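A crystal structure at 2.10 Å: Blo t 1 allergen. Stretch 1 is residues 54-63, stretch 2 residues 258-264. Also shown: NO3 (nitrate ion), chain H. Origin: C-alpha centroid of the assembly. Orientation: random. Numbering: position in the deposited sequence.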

ATOM      1  N   GLU A  54      -3.297 -24.534  -4.447  1.00 62.16           N
ATOM      2  CA  GLU A  54      -3.116 -23.930  -5.762  1.00 66.90           C
ATOM      3  C   GLU A  54      -2.278 -22.638  -5.667  1.00 66.05           C
ATOM      4  O   GLU A  54      -1.618 -22.253  -6.637  1.00 60.23           O
ATOM      5  N   GLN A  55      -2.294 -21.975  -4.509  1.00 63.56           N
ATOM      6  CA  GLN A  55      -1.401 -20.832  -4.298  1.00 62.53           C
ATOM      7  C   GLN A  55       0.005 -21.348  -4.056  1.00 62.70           C
ATOM      8  O   GLN A  55       0.968 -20.779  -4.557  1.00 61.90           O
ATOM      9  N   LEU A  56       0.121 -22.431  -3.290  1.00 67.53           N
ATOM     10  CA  LEU A  56       1.417 -23.069  -3.081  1.00 67.68           C
ATOM     11  C   LEU A  56       1.927 -23.630  -4.393  1.00 65.52           C
ATOM     12  O   LEU A  56       3.125 -23.593  -4.680  1.00 64.60           O
ATOM     13  N   LYS A  57       1.002 -24.154  -5.189  1.00 68.21           N
ATOM     14  CA  LYS A  57       1.332 -24.636  -6.521  1.00 70.86           C
ATOM     15  C   LYS A  57       1.912 -23.500  -7.376  1.00 69.93           C
ATOM     16  O   LYS A  57       2.960 -23.659  -8.007  1.00 69.85           O
ATOM     17  N   TRP A  58       1.239 -22.351  -7.383  1.00 66.22           N
ATOM     18  CA  TRP A  58       1.716 -21.201  -8.153  1.00 63.85           C
ATOM     19  C   TRP A  58       3.097 -20.739  -7.685  1.00 61.57           C
ATOM     20  O   TRP A  58       3.924 -20.329  -8.496  1.00 63.32           O
ATOM     21  N   VAL A  59       3.331 -20.802  -6.374  1.00 58.88           N
ATOM     22  CA  VAL A  59       4.588 -20.351  -5.788  1.00 56.01           C
ATOM     23  C   VAL A  59       5.756 -21.225  -6.231  1.00 59.84           C
ATOM     24  O   VAL A  59       6.758 -20.720  -6.728  1.00 61.02           O
ATOM     25  N   GLU A  60       5.627 -22.535  -6.063  1.00 66.19           N
ATOM     26  CA  GLU A  60       6.732 -23.427  -6.388  1.00 75.89           C
ATOM     27  C   GLU A  60       7.071 -23.404  -7.883  1.00 76.47           C
ATOM     28  O   GLU A  60       8.240 -23.496  -8.262  1.00 73.84           O
ATOM     29  N   GLU A  61       6.057 -23.261  -8.729  1.00 76.58           N
ATOM     30  CA  GLU A  61       6.293 -23.245 -10.168  1.00 78.53           C
ATOM     31  C   GLU A  61       6.915 -21.938 -10.642  1.00 74.52           C
ATOM     32  O   GLU A  61       7.521 -21.893 -11.712  1.00 75.25           O
ATOM     33  N   HIS A  62       6.777 -20.881  -9.846  1.00 67.87           N
ATOM     34  CA  HIS A  62       7.253 -19.563 -10.261  1.00 62.18           C
ATOM     35  C   HIS A  62       8.492 -19.101  -9.498  1.00 57.50           C
ATOM     36  O   HIS A  62       9.206 -18.212  -9.957  1.00 53.22           O
ATOM     37  N   ASN A  63       8.748 -19.693  -8.335  1.00 58.45           N
ATOM     38  CA  ASN A  63       9.859 -19.250  -7.494  1.00 52.27           C
ATOM     39  C   ASN A  63      11.191 -19.354  -8.214  1.00 52.37           C
ATOM     40  O   ASN A  63      11.557 -20.420  -8.700  1.00 48.42           O
ATOM     41  N   ASN A 258      -2.679  -9.100  -8.044  1.00 45.33           N
ATOM     42  CA  ASN A 258      -1.917  -9.822  -9.070  1.00 40.87           C
ATOM     43  C   ASN A 258      -0.997 -10.873  -8.437  1.00 38.17           C
ATOM     44  O   ASN A 258      -0.324 -10.591  -7.442  1.00 34.62           O
ATOM     45  N   ASN A 259      -0.980 -12.078  -9.007  1.00 41.09           N
ATOM     46  CA  ASN A 259      -0.258 -13.211  -8.415  1.00 43.25           C
ATOM     47  C   ASN A 259       1.207 -12.930  -8.144  1.00 41.46           C
ATOM     48  O   ASN A 259       1.720 -13.268  -7.083  1.00 47.43           O
ATOM     49  N   TYR A 260       1.873 -12.291  -9.099  1.00 41.40           N
ATOM     50  CA  TYR A 260       3.302 -12.004  -8.974  1.00 42.00           C
ATOM     51  C   TYR A 260       3.563 -10.984  -7.868  1.00 36.60           C
ATOM     52  O   TYR A 260       4.460 -11.156  -7.041  1.00 38.79           O
ATOM     53  N   PHE A 261       2.783  -9.915  -7.848  1.00 33.03           N
ATOM     54  CA  PHE A 261       2.954  -8.924  -6.799  1.00 38.39           C
ATOM     55  C   PHE A 261       2.559  -9.516  -5.449  1.00 40.26           C
ATOM     56  O   PHE A 261       3.254  -9.328  -4.446  1.00 39.46           O
ATOM     57  N   ARG A 262       1.438 -10.234  -5.442  1.00 41.72           N
ATOM     58  CA  ARG A 262       0.912 -10.896  -4.243  1.00 46.47           C
ATOM     59  C   ARG A 262       1.963 -11.685  -3.470  1.00 43.57           C
ATOM     60  O   ARG A 262       2.092 -11.560  -2.245  1.00 39.86           O
ATOM     61  N   ASN A 263       2.731 -12.488  -4.191  1.00 43.88           N
ATOM     62  CA  ASN A 263       3.664 -13.401  -3.546  1.00 41.87           C
ATOM     63  C   ASN A 263       5.101 -12.954  -3.614  1.00 43.39           C
ATOM     64  O   ASN A 263       6.004 -13.732  -3.305  1.00 37.85           O
ATOM     65  N   LEU A 264       5.309 -11.700  -4.014  1.00 45.29           N
ATOM     66  CA  LEU A 264       6.657 -11.161  -4.192  1.00 44.00           C
ATOM     67  C   LEU A 264       7.531 -11.309  -2.949  1.00 43.64           C
ATOM     68  O   LEU A 264       7.098 -10.996  -1.843  1.00 44.27           O
TER

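Packing of stretch 54-63, helical through Trp58 and Val59, against stretch 258-264, which carries the short helix 259-262; the two stretches bury 403 Å² between them, both sides summed. Gln55, Trp58 and His62 point toward the second stretch; Asn259 (chi1 m), Arg262 (chi1 to chi3 all t) and Asn263 (chi1 m) point back. The aromatic part centres on Trp58 (chi1 t, chi2 95°), which lays one face of its indole over Asn259, whose CB sits 4.0 Å from the centroid of the six-membered ring of Trp58, a CH-pi contact. The edge of the same ring meets the face of Tyr260 (chi1 m), with planes at 83° and Trp58 CZ2 3.6 Å from Tyr260 CE2. Tyr260 starts out sideways, but its hydroxyl end comes nearer, with Tyr260 OH 3.5 Å from His62 NE2, at the edge of the imidazole (His62 chi1 m). His62 ND1 donates to Trp58 O (2.7 Å), tying the imidazole to its own helix. The polar part centres on Gln55 (chi1 m, chi2 m), which uses both ends of its amide. Gln55 OE1 accepts from Asn263 ND2 (3.3 Å, nearly linear), and Gln55 NE2 donates weakly to Asn259 OD1 (3.4 Å). The Arg262 guanidinium turns a face to Gln55 OE1, and the angle is too poor for a hydrogen bond. Asn263 ND2 also donates to Asn259 O (3.1 Å). Water 1 donates to Gln55 OE1 (2.4 Å) and Asn263 OD1 (2.6 Å), bridging the stretches. Nitrate O3 accepts a weak hydrogen bond from Asn258 ND2 (3.5 Å).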

ATOM      1  CB  GLU A  54      -4.486 -23.652  -6.412  1.00 67.25           C
ATOM      2  CG  GLU A  54      -4.643 -23.966  -7.929  1.00 74.05           C
ATOM      3  CD  GLU A  54      -4.273 -25.391  -8.374  1.00 78.11           C
ATOM      4  OE1 GLU A  54      -4.072 -26.289  -7.522  1.00 83.54           O
ATOM      5  OE2 GLU A  54      -4.233 -25.615  -9.610  1.00 72.33           O
ATOM      6  CB  GLN A  55      -1.847 -19.944  -3.127  1.00 59.56           C
ATOM      7  CG  GLN A  55      -2.846 -18.850  -3.489  1.00 56.97           C
ATOM      8  CD  GLN A  55      -2.281 -17.811  -4.454  1.00 64.99           C
ATOM      9  OE1 GLN A  55      -1.526 -16.916  -4.062  1.00 61.00           O
ATOM     10  NE2 GLN A  55      -2.658 -17.920  -5.722  1.00 68.57           N
ATOM     11  CB  LEU A  56       1.332 -24.182  -2.041  1.00 69.90           C
ATOM     12  CG  LEU A  56       2.686 -24.863  -1.809  1.00 71.84           C
ATOM     13  CD1 LEU A  56       3.697 -23.878  -1.238  1.00 75.18           C
ATOM     14  CD2 LEU A  56       2.549 -26.063  -0.911  1.00 71.18           C
ATOM     15  CB  LYS A  57       0.097 -25.238  -7.188  1.00 70.85           C
ATOM     16  CG  LYS A  57       0.377 -25.957  -8.485  1.00 74.73           C
ATOM     17  CD  LYS A  57      -0.913 -26.455  -9.122  1.00 80.99           C
ATOM     18  CE  LYS A  57      -0.645 -27.356 -10.316  1.00 84.12           C
ATOM     19  NZ  LYS A  57      -1.910 -27.963 -10.817  1.00 87.71           N
ATOM     20  CB  TRP A  58       0.732 -20.027  -8.070  1.00 59.18           C
ATOM     21  CG  TRP A  58       1.095 -18.915  -9.015  1.00 59.16           C
ATOM     22  CD1 TRP A  58       0.602 -18.714 -10.276  1.00 59.34           C
ATOM     23  CD2 TRP A  58       2.048 -17.868  -8.789  1.00 54.75           C
ATOM     24  NE1 TRP A  58       1.183 -17.606 -10.844  1.00 51.84           N
ATOM     25  CE2 TRP A  58       2.075 -17.068  -9.952  1.00 54.88           C
ATOM     26  CE3 TRP A  58       2.875 -17.524  -7.714  1.00 52.58           C
ATOM     27  CZ2 TRP A  58       2.899 -15.951 -10.070  1.00 55.37           C
ATOM     28  CZ3 TRP A  58       3.690 -16.418  -7.833  1.00 54.55           C
ATOM     29  CH2 TRP A  58       3.696 -15.642  -9.005  1.00 57.98           C
ATOM     30  CB  VAL A  59       4.525 -20.335  -4.239  1.00 52.79           C
ATOM     31  CG1 VAL A  59       5.916 -20.148  -3.643  1.00 48.86           C
ATOM     32  CG2 VAL A  59       3.590 -19.239  -3.752  1.00 50.24           C
ATOM     33  CB  GLU A  60       6.420 -24.858  -5.937  1.00 82.66           C
ATOM     34  CG  GLU A  60       7.630 -25.801  -5.951  1.00 95.79           C
ATOM     35  CD  GLU A  60       8.958 -25.096  -5.665  1.00103.61           C
ATOM     36  OE1 GLU A  60       9.099 -24.468  -4.590  1.00106.35           O
ATOM     37  OE2 GLU A  60       9.866 -25.174  -6.522  1.00104.60           O
ATOM     38  CB  GLU A  61       4.995 -23.506 -10.934  1.00 82.76           C
ATOM     39  CG  GLU A  61       4.458 -24.922 -10.781  1.00 90.86           C
ATOM     40  CD  GLU A  61       3.176 -25.143 -11.565  1.00 95.64           C
ATOM     41  OE1 GLU A  61       3.190 -24.971 -12.804  1.00100.21           O
ATOM     42  OE2 GLU A  61       2.154 -25.489 -10.941  1.00 94.09           O
ATOM     43  CB  HIS A  62       6.137 -18.521 -10.108  1.00 65.10           C
ATOM     44  CG  HIS A  62       5.049 -18.646 -11.132  1.00 65.19           C
ATOM     45  ND1 HIS A  62       4.050 -19.593 -11.045  1.00 62.87           N
ATOM     46  CD2 HIS A  62       4.811 -17.952 -12.270  1.00 61.47           C
ATOM     47  CE1 HIS A  62       3.242 -19.474 -12.085  1.00 62.13           C
ATOM     48  NE2 HIS A  62       3.681 -18.485 -12.843  1.00 60.23           N
ATOM     49  CB  ASN A  63       9.919 -20.056  -6.195  1.00 50.72           C
ATOM     50  CG  ASN A  63      10.967 -19.530  -5.230  1.00 49.62           C
ATOM     51  OD1 ASN A  63      11.249 -18.327  -5.180  1.00 43.51           O
ATOM     52  ND2 ASN A  63      11.545 -20.430  -4.446  1.00 51.71           N
ATOM     53  CB  ASN A 258      -1.099  -8.840  -9.923  1.00 34.08           C
ATOM     54  CG  ASN A 258      -0.124  -9.547 -10.854  1.00 42.02           C
ATOM     55  OD1 ASN A 258       0.954  -9.982 -10.438  1.00 40.17           O
ATOM     56  ND2 ASN A 258      -0.497  -9.662 -12.121  1.00 47.44           N
ATOM     57  CB  ASN A 259      -0.366 -14.440  -9.317  1.00 56.98           C
ATOM     58  CG  ASN A 259      -1.623 -15.235  -9.063  1.00 64.77           C
ATOM     59  OD1 ASN A 259      -2.029 -15.414  -7.916  1.00 66.64           O
ATOM     60  ND2 ASN A 259      -2.254 -15.715 -10.134  1.00 70.78           N
ATOM     61  CB  TYR A 260       3.865 -11.502 -10.311  1.00 43.03           C
ATOM     62  CG  TYR A 260       3.773 -12.532 -11.423  1.00 52.23           C
ATOM     63  CD1 TYR A 260       2.611 -12.667 -12.177  1.00 57.71           C
ATOM     64  CD2 TYR A 260       4.839 -13.376 -11.712  1.00 54.17           C
ATOM     65  CE1 TYR A 260       2.516 -13.611 -13.190  1.00 54.62           C
ATOM     66  CE2 TYR A 260       4.749 -14.328 -12.717  1.00 52.79           C
ATOM     67  CZ  TYR A 260       3.587 -14.438 -13.454  1.00 53.80           C
ATOM     68  OH  TYR A 260       3.489 -15.376 -14.458  1.00 54.12           O
ATOM     69  CB  PHE A 261       2.136  -7.662  -7.078  1.00 31.04           C
ATOM     70  CG  PHE A 261       2.372  -6.588  -6.069  1.00 36.09           C
ATOM     71  CD1 PHE A 261       3.469  -5.737  -6.193  1.00 34.82           C
ATOM     72  CD2 PHE A 261       1.546  -6.464  -4.961  1.00 30.30           C
ATOM     73  CE1 PHE A 261       3.709  -4.758  -5.254  1.00 34.17           C
ATOM     74  CE2 PHE A 261       1.787  -5.497  -4.011  1.00 32.96           C
ATOM     75  CZ  PHE A 261       2.864  -4.636  -4.157  1.00 36.12           C
ATOM     76  CB  ARG A 262      -0.234 -11.825  -4.644  1.00 55.23           C
ATOM     77  CG  ARG A 262      -0.959 -12.507  -3.515  1.00 56.56           C
ATOM     78  CD  ARG A 262      -2.198 -13.217  -4.055  1.00 55.05           C
ATOM     79  NE  ARG A 262      -2.819 -14.062  -3.045  1.00 55.72           N
ATOM     80  CZ  ARG A 262      -3.913 -14.790  -3.241  1.00 53.46           C
ATOM     81  NH1 ARG A 262      -4.521 -14.779  -4.421  1.00 47.73           N
ATOM     82  NH2 ARG A 262      -4.393 -15.530  -2.252  1.00 58.17           N
ATOM     83  CB  ASN A 263       3.537 -14.786  -4.166  1.00 37.07           C
ATOM     84  CG  ASN A 263       2.216 -15.422  -3.853  1.00 41.98           C
ATOM     85  OD1 ASN A 263       2.007 -15.918  -2.746  1.00 50.09           O
ATOM     86  ND2 ASN A 263       1.304 -15.402  -4.817  1.00 40.16           N
ATOM     87  CB  LEU A 264       6.581  -9.686  -4.590  1.00 42.72           C
ATOM     88  CG  LEU A 264       7.888  -8.987  -4.965  1.00 44.18           C
ATOM     89  CD1 LEU A 264       8.590  -9.743  -6.086  1.00 42.08           C
ATOM     90  CD2 LEU A 264       7.609  -7.546  -5.392  1.00 42.43           C
TER
HETATM   91  N   NO3 H 405       0.644 -10.160 -15.743  1.00 74.39           N
HETATM   92  O1  NO3 H 405       1.488 -10.001 -16.678  1.00 74.42           O
HETATM   93  O2  NO3 H 405      -0.247  -9.279 -15.554  1.00 80.87           O
HETATM   94  O3  NO3 H 405       0.679 -11.191 -15.004  1.00 59.79           O
HETATM   95  O   HOH W   1      -0.407 -16.531  -1.930  1.00 47.53           O